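Local structure of Di-haem cytochrome c peroxidase family protein (Burkholderia thailandensis E264, 6NX0) at residues 163-168 / 266-271. The protein binds two covalently attached c-type haems and probably acts as a peroxidase of the MauG and cytochrome c peroxidase family, with a notably stable bis-Fe(IV) state. Residues are numbered along the deposited sequence; the frame is centred on the assembly and turned at random.
With HEC (heme c), chain B.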
loop_
_atom_site.group_PDB
_atom_site.type_symbol
_atom_site.label_atom_id
_atom_site.label_comp_id
_atom_site.label_asym_id
_atom_site.label_seq_id
_atom_site.Cartn_x
_atom_site.Cartn_y
_atom_site.Cartn_z
ATOM N N LEU A 163 0.003 -5.504 4.947
ATOM C CA LEU A 163 -0.286 -6.546 3.964
ATOM C C LEU A 163 -1.625 -7.232 4.158
ATOM O O LEU A 163 -1.999 -8.049 3.315
ATOM C CB LEU A 163 0.814 -7.606 3.958
ATOM C CG LEU A 163 2.233 -7.085 3.750
ATOM C CD1 LEU A 163 3.232 -8.244 3.654
ATOM C CD2 LEU A 163 2.321 -6.226 2.519
ATOM N N LEU A 164 -2.381 -6.924 5.207
ATOM C CA LEU A 164 -3.742 -7.440 5.220
ATOM C C LEU A 164 -4.488 -6.863 4.027
ATOM O O LEU A 164 -4.272 -5.708 3.631
ATOM C CB LEU A 164 -4.453 -7.105 6.532
ATOM C CG LEU A 164 -3.874 -7.761 7.796
ATOM C CD1 LEU A 164 -4.706 -7.326 8.977
ATOM C CD2 LEU A 164 -3.816 -9.276 7.708
ATOM N N TYR A 165 -5.358 -7.684 3.430
ATOM C CA TYR A 165 -6.198 -7.331 2.276
ATOM C C TYR A 165 -5.390 -7.192 0.977
ATOM O O TYR A 165 -5.951 -6.802 -0.059
ATOM C CB TYR A 165 -7.037 -6.067 2.545
ATOM C CG TYR A 165 -7.765 -6.208 3.851
ATOM C CD1 TYR A 165 -8.878 -7.028 3.966
ATOM C CD2 TYR A 165 -7.288 -5.592 4.989
ATOM C CE1 TYR A 165 -9.513 -7.206 5.186
ATOM C CE2 TYR A 165 -7.923 -5.761 6.221
ATOM C CZ TYR A 165 -9.026 -6.579 6.303
ATOM O OH TYR A 165 -9.686 -6.791 7.504
ATOM N N VAL A 166 -4.087 -7.484 1.002
ATOM C CA VAL A 166 -3.283 -7.335 -0.204
ATOM C C VAL A 166 -3.719 -8.299 -1.299
ATOM O O VAL A 166 -3.445 -8.051 -2.475
ATOM C CB VAL A 166 -1.779 -7.512 0.144
ATOM C CG1 VAL A 166 -1.415 -8.985 0.378
ATOM C CG2 VAL A 166 -0.869 -6.886 -0.948
ATOM N N ARG A 167 -4.397 -9.396 -0.953
ATOM C CA ARG A 167 -4.858 -10.345 -1.959
ATOM C C ARG A 167 -5.867 -9.736 -2.923
ATOM O O ARG A 167 -6.111 -10.311 -3.995
ATOM C CB ARG A 167 -5.449 -11.583 -1.278
ATOM C CG ARG A 167 -6.793 -11.373 -0.594
ATOM C CD ARG A 167 -7.253 -12.688 0.055
ATOM N NE ARG A 167 -8.612 -12.606 0.564
ATOM C CZ ARG A 167 -9.268 -13.626 1.109
ATOM N NH1 ARG A 167 -8.669 -14.795 1.214
ATOM N NH2 ARG A 167 -10.525 -13.479 1.550
ATOM N N TYR A 168 -6.436 -8.584 -2.601
ATOM C CA TYR A 168 -7.391 -7.929 -3.479
ATOM C C TYR A 168 -6.746 -6.928 -4.436
ATOM O O TYR A 168 -7.461 -6.349 -5.249
ATOM C CB TYR A 168 -8.469 -7.219 -2.655
ATOM C CG TYR A 168 -9.302 -8.172 -1.838
ATOM C CD1 TYR A 168 -10.322 -8.905 -2.415
ATOM C CD2 TYR A 168 -9.046 -8.364 -0.485
ATOM C CE1 TYR A 168 -11.055 -9.811 -1.671
ATOM C CE2 TYR A 168 -9.787 -9.260 0.258
ATOM C CZ TYR A 168 -10.786 -9.969 -0.342
ATOM O OH TYR A 168 -11.533 -10.885 0.356
ATOM N N ALA A 266 -7.108 -11.601 5.467
ATOM C CA ALA A 266 -8.204 -10.680 5.146
ATOM C C ALA A 266 -9.320 -10.896 6.171
ATOM O O ALA A 266 -10.381 -11.458 5.863
ATOM C CB ALA A 266 -8.696 -10.906 3.713
ATOM N N PRO A 267 -9.114 -10.433 7.414
ATOM C CA PRO A 267 -10.026 -10.827 8.508
ATOM C C PRO A 267 -11.391 -10.158 8.488
ATOM O O PRO A 267 -12.374 -10.788 8.916
ATOM C CB PRO A 267 -9.248 -10.439 9.776
ATOM C CG PRO A 267 -7.817 -10.194 9.342
ATOM C CD PRO A 267 -7.897 -9.760 7.916
ATOM N N PHE A 268 -11.493 -8.891 8.073
ATOM C CA PHE A 268 -12.757 -8.150 8.107
ATOM C C PHE A 268 -13.400 -8.223 9.496
ATOM O O PHE A 268 -14.551 -8.636 9.658
ATOM C CB PHE A 268 -13.718 -8.667 7.028
ATOM C CG PHE A 268 -13.233 -8.438 5.616
ATOM C CD1 PHE A 268 -13.250 -7.169 5.050
ATOM C CD2 PHE A 268 -12.788 -9.501 4.848
ATOM C CE1 PHE A 268 -12.812 -6.962 3.756
ATOM C CE2 PHE A 268 -12.348 -9.295 3.550
ATOM C CZ PHE A 268 -12.374 -8.017 3.011
ATOM N N SER A 269 -12.626 -7.804 10.504
ATOM C CA SER A 269 -13.034 -7.931 11.903
ATOM C C SER A 269 -13.125 -6.579 12.601
ATOM O O SER A 269 -13.095 -6.527 13.832
ATOM C CB SER A 269 -12.071 -8.843 12.658
ATOM O OG SER A 269 -10.800 -8.234 12.799
ATOM N N SER A 270 -13.282 -5.495 11.854
ATOM C CA SER A 270 -13.307 -4.169 12.447
ATOM C C SER A 270 -14.714 -3.820 12.919
ATOM O O SER A 270 -15.695 -4.488 12.578
ATOM C CB SER A 270 -12.822 -3.124 11.452
ATOM O OG SER A 270 -13.783 -2.927 10.425
ATOM N N ARG A 271 -14.806 -2.727 13.681
ATOM C CA ARG A 271 -16.125 -2.225 14.076
ATOM C C ARG A 271 -16.909 -1.725 12.868
ATOM O O ARG A 271 -18.135 -1.873 12.832
ATOM C CB ARG A 271 -15.989 -1.150 15.156
ATOM C CG ARG A 271 -15.661 -1.775 16.519
ATOM C CD ARG A 271 -15.577 -0.754 17.676
ATOM N NE ARG A 271 -16.739 0.136 17.711
ATOM C CZ ARG A 271 -16.749 1.407 17.307
ATOM N NH1 ARG A 271 -15.652 2.016 16.866
ATOM N NH2 ARG A 271 -17.876 2.090 17.364
HETATM FE FE HEC B . 7.536 -5.580 2.060
HETATM C CHA HEC B . 5.632 -3.501 0.044
HETATM C CHB HEC B . 5.767 -8.255 0.945
HETATM C CHC HEC B . 9.965 -7.706 3.245
HETATM C CHD HEC B . 9.449 -2.900 3.072
HETATM N NA HEC B . 5.944 -5.809 0.820
HETATM C C1A HEC B . 5.324 -4.836 0.062
HETATM C C2A HEC B . 4.248 -5.445 -0.671
HETATM C C3A HEC B . 4.222 -6.742 -0.332
HETATM C C4A HEC B . 5.341 -7.015 0.532
HETATM C CMA HEC B . 3.321 -7.822 -0.919
HETATM C CAA HEC B . 3.321 -4.710 -1.656
HETATM C CBA HEC B . 2.042 -4.284 -0.957
HETATM C CGA HEC B . 1.152 -3.421 -1.813
HETATM O O1A HEC B . -0.000 -3.183 -1.346
HETATM O O2A HEC B . 1.631 -2.873 -2.853
HETATM N NB HEC B . 7.844 -7.585 2.078
HETATM C C1B HEC B . 6.979 -8.522 1.530
HETATM C C2B HEC B . 7.550 -9.826 1.738
HETATM C C3B HEC B . 8.763 -9.680 2.282
HETATM C C4B HEC B . 8.946 -8.272 2.538
HETATM C CMB HEC B . 6.872 -11.132 1.311
HETATM C CAB HEC B . 9.765 -10.767 2.721
HETATM C CBB HEC B . 10.314 -11.499 1.472
HETATM N NC HEC B . 9.331 -5.346 2.992
HETATM C C1C HEC B . 10.151 -6.372 3.441
HETATM C C2C HEC B . 11.134 -5.772 4.316
HETATM C C3C HEC B . 10.993 -4.444 4.315
HETATM C C4C HEC B . 9.869 -4.150 3.449
HETATM C CMC HEC B . 12.101 -6.581 5.196
HETATM C CAC HEC B . 11.575 -3.448 5.333
HETATM C CBC HEC B . 13.093 -3.292 5.172
HETATM N ND HEC B . 7.500 -3.587 1.676
HETATM C C1D HEC B . 8.390 -2.649 2.236
HETATM C C2D HEC B . 8.107 -1.362 1.656
HETATM C C3D HEC B . 6.995 -1.556 0.688
HETATM C C4D HEC B . 6.657 -2.952 0.751
HETATM C CMD HEC B . 8.895 -0.089 1.896
HETATM C CAD HEC B . 6.359 -0.490 -0.223
HETATM C CBD HEC B . 7.365 -0.199 -1.313
HETATM C CGD HEC B . 6.768 0.529 -2.504
HETATM O O1D HEC B . 5.555 0.834 -2.472
HETATM O O2D HEC B . 7.577 0.849 -3.421
HETATM O O HOH W 1 8.725 -5.475 0.225
#
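Tyr165 meets Phe268 edge-to-face, its CE1 set 3.5 Å above the centre of the Phe268 ring, with the two planes at 61°. Tyr165 CG lies anti to the carbonyl carbon (chi1 -51°), rooting the ring beside its own backbone N. At the far end Phe268 N donates to Tyr165 OH at 2.8 Å, in the phenol plane, and Asp459 is a second hydrogen-bond partner of that hydroxyl. One residue of 266-271 thus supplies both a ring face and an N-H. Next to this pair, Ala266 CB packs 3.9 Å from Tyr165 CD1 and lies over one face of the Arg167 guanidinium, 3.6 Å from NE. Arg167 NH2 donates to Tyr168 OH, while NH1 forms a salt bridge with Asp263. Tyr165 stands in a type II beta turn, Leu163 to Val166, within the dihaem peroxidase fold; from the same turn Leu163 CD2 packs 3.5 Å from HEC C3A, linking the cluster to the haem pocket. Packing is looser where partly exposed Pro267, in one of its two modelled conformers, crosses Leu164 at about a right angle, Pro267 CD 4.1 Å from Leu164 CD2, although this CD also lies 3.5 Å from Tyr165 OH. Beyond it the chain diverges towards helix 271-276.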